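Local atomic coordinates of glutamate ABC superfamily ATP binding cassette transporter, binding protein (Enterococcus faecium DO, PDB entry 5EYF), a protein that binds glutamate and, as a solute-binding protein, probably hands it to an ABC transporter at the cell surface for uptake. Residues A108-K113 and A176-I181. Numbering follows the deposited sequence.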
loop_
_atom_site.group_PDB
_atom_site.type_symbol
_atom_site.label_atom_id
_atom_site.label_comp_id
_atom_site.label_asym_id
_atom_site.label_seq_id
_atom_site.Cartn_x
_atom_site.Cartn_y
_atom_site.Cartn_z
ATOM N N ALA B 108 -5.793 7.233 -8.996
ATOM C CA ALA B 108 -7.099 7.834 -8.743
ATOM C C ALA B 108 -7.504 8.700 -9.922
ATOM O O ALA B 108 -6.770 8.837 -10.903
ATOM C CB ALA B 108 -7.117 8.680 -7.455
ATOM N N LEU B 109 -8.700 9.276 -9.810
ATOM C CA LEU B 109 -9.299 10.115 -10.843
ATOM C C LEU B 109 -9.556 11.511 -10.315
ATOM O O LEU B 109 -10.066 11.676 -9.210
ATOM C CB LEU B 109 -10.644 9.585 -11.305
ATOM C CG LEU B 109 -10.696 8.215 -11.961
ATOM C CD1 LEU B 109 -12.122 7.893 -12.419
ATOM C CD2 LEU B 109 -9.716 8.107 -13.125
ATOM N N LEU B 110 -9.270 12.510 -11.146
ATOM C CA LEU B 110 -9.623 13.896 -10.879
ATOM C C LEU B 110 -10.617 14.349 -11.944
ATOM O O LEU B 110 -10.378 14.141 -13.138
ATOM C CB LEU B 110 -8.362 14.777 -10.922
ATOM C CG LEU B 110 -8.496 16.270 -10.597
ATOM C CD1 LEU B 110 -8.478 16.437 -9.099
ATOM C CD2 LEU B 110 -7.384 17.112 -11.248
ATOM N N VAL B 111 -11.738 14.935 -11.511
ATOM C CA VAL B 111 -12.785 15.421 -12.405
ATOM C C VAL B 111 -13.221 16.803 -11.937
ATOM O O VAL B 111 -12.961 17.208 -10.803
ATOM C CB VAL B 111 -14.007 14.454 -12.446
ATOM C CG1 VAL B 111 -13.596 13.072 -12.950
ATOM C CG2 VAL B 111 -14.642 14.330 -11.074
ATOM N N LYS B 112 -13.891 17.536 -12.828
ATOM C CA LYS B 112 -14.581 18.747 -12.408
ATOM C C LYS B 112 -15.727 18.381 -11.466
ATOM O O LYS B 112 -16.497 17.456 -11.736
ATOM C CB LYS B 112 -15.120 19.491 -13.629
ATOM C CG LYS B 112 -15.796 20.818 -13.332
ATOM C CD LYS B 112 -16.328 21.429 -14.623
ATOM C CE LYS B 112 -17.415 22.453 -14.355
ATOM N NZ LYS B 112 -16.852 23.820 -14.252
ATOM N N LYS B 113 -15.861 19.125 -10.370
ATOM C CA LYS B 113 -17.016 18.935 -9.492
ATOM C C LYS B 113 -18.323 18.941 -10.272
ATOM O O LYS B 113 -18.548 19.787 -11.144
ATOM C CB LYS B 113 -17.067 20.012 -8.416
ATOM C CG LYS B 113 -16.052 19.800 -7.353
ATOM C CD LYS B 113 -15.969 20.976 -6.424
ATOM C CE LYS B 113 -14.838 20.746 -5.436
ATOM N NZ LYS B 113 -14.963 21.628 -4.255
ATOM N N ALA B 176 -1.875 11.076 -4.478
ATOM C CA ALA B 176 -1.109 12.116 -3.785
ATOM C C ALA B 176 -0.665 13.209 -4.741
ATOM O O ALA B 176 -0.504 14.366 -4.329
ATOM C CB ALA B 176 0.123 11.532 -3.094
ATOM N N ILE B 177 -0.434 12.850 -6.003
ATOM C CA ILE B 177 -0.070 13.835 -7.010
ATOM C C ILE B 177 -1.279 14.670 -7.388
ATOM O O ILE B 177 -1.187 15.900 -7.490
ATOM C CB ILE B 177 0.542 13.139 -8.232
ATOM C CG1 ILE B 177 1.823 12.396 -7.805
ATOM C CG2 ILE B 177 0.793 14.159 -9.362
ATOM C CD1 ILE B 177 2.432 11.516 -8.876
ATOM N N LEU B 178 -2.437 14.018 -7.563
ATOM C CA LEU B 178 -3.663 14.741 -7.895
ATOM C C LEU B 178 -4.049 15.692 -6.781
ATOM O O LEU B 178 -4.589 16.769 -7.045
ATOM C CB LEU B 178 -4.803 13.763 -8.146
ATOM C CG LEU B 178 -4.687 12.972 -9.437
ATOM C CD1 LEU B 178 -5.818 11.959 -9.517
ATOM C CD2 LEU B 178 -4.706 13.894 -10.627
ATOM N N LEU B 179 -3.803 15.301 -5.527
ATOM C CA LEU B 179 -4.011 16.229 -4.419
ATOM C C LEU B 179 -3.187 17.492 -4.597
ATOM O O LEU B 179 -3.674 18.592 -4.330
ATOM C CB LEU B 179 -3.669 15.563 -3.090
ATOM C CG LEU B 179 -4.759 14.700 -2.447
ATOM C CD1 LEU B 179 -4.263 14.170 -1.119
ATOM C CD2 LEU B 179 -6.049 15.476 -2.268
ATOM N N GLY B 180 -1.921 17.351 -5.011
ATOM C CA GLY B 180 -1.095 18.520 -5.269
ATOM C C GLY B 180 -1.703 19.434 -6.306
ATOM O O GLY B 180 -1.464 20.649 -6.294
ATOM N N ILE B 181 -2.518 18.874 -7.190
ATOM C CA ILE B 181 -3.218 19.651 -8.205
ATOM C C ILE B 181 -4.565 20.159 -7.696
ATOM O O ILE B 181 -4.967 21.279 -8.009
ATOM C CB ILE B 181 -3.376 18.798 -9.477
ATOM C CG1 ILE B 181 -2.011 18.338 -9.987
ATOM C CG2 ILE B 181 -4.153 19.580 -10.540
ATOM C CD1 ILE B 181 -2.076 17.176 -10.958
#
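A108 points its CB toward helix 175-182, and a side chain this short lets the L178 methyl CD1 reach the strand backbone, 3.5 Å from A108 O and 4.1 Å from A108 CB. The carbonyl oxygen that the methyl touches is not left to apolar company, because it accepts a hydrogen bond from the hydroxyl of T172. At L109 the side chain turns to the other face of the strand, toward L123, as alternation in a strand requires, so that L178 CD1 meets its backbone carbonyl carbon instead, at 3.8 Å. L178 thus lays its branched tip over the strand backbone; CG stands anti to the carbonyl carbon (chi1 -71°), with one methyl over the A108–L109 peptide and the other reaching L110. Strand and helix run nearly parallel here, their axes at 20° and 8.8 Å apart, in an alpha/beta lobe of the two-lobed periplasmic-binding-protein fold, where helices pack on the faces of a central sheet. The helix also carries I177, the neighbour of L178, which touches the bound glutamate. L110 points back toward the helix and buries more surface against it than any other residue of 108-113: its CB lies 3.8 Å from L178 CD2. With CG anti to the backbone N (chi1 -177°), its CD2 extends to I181 CG2, 4.1 Å away, the two side chains crossing obliquely. A beta-branched isoleucine suits this position one turn after L178, since CG2 can meet the leucine tip while F160 of helix 156-164 packs against both L110 and I181.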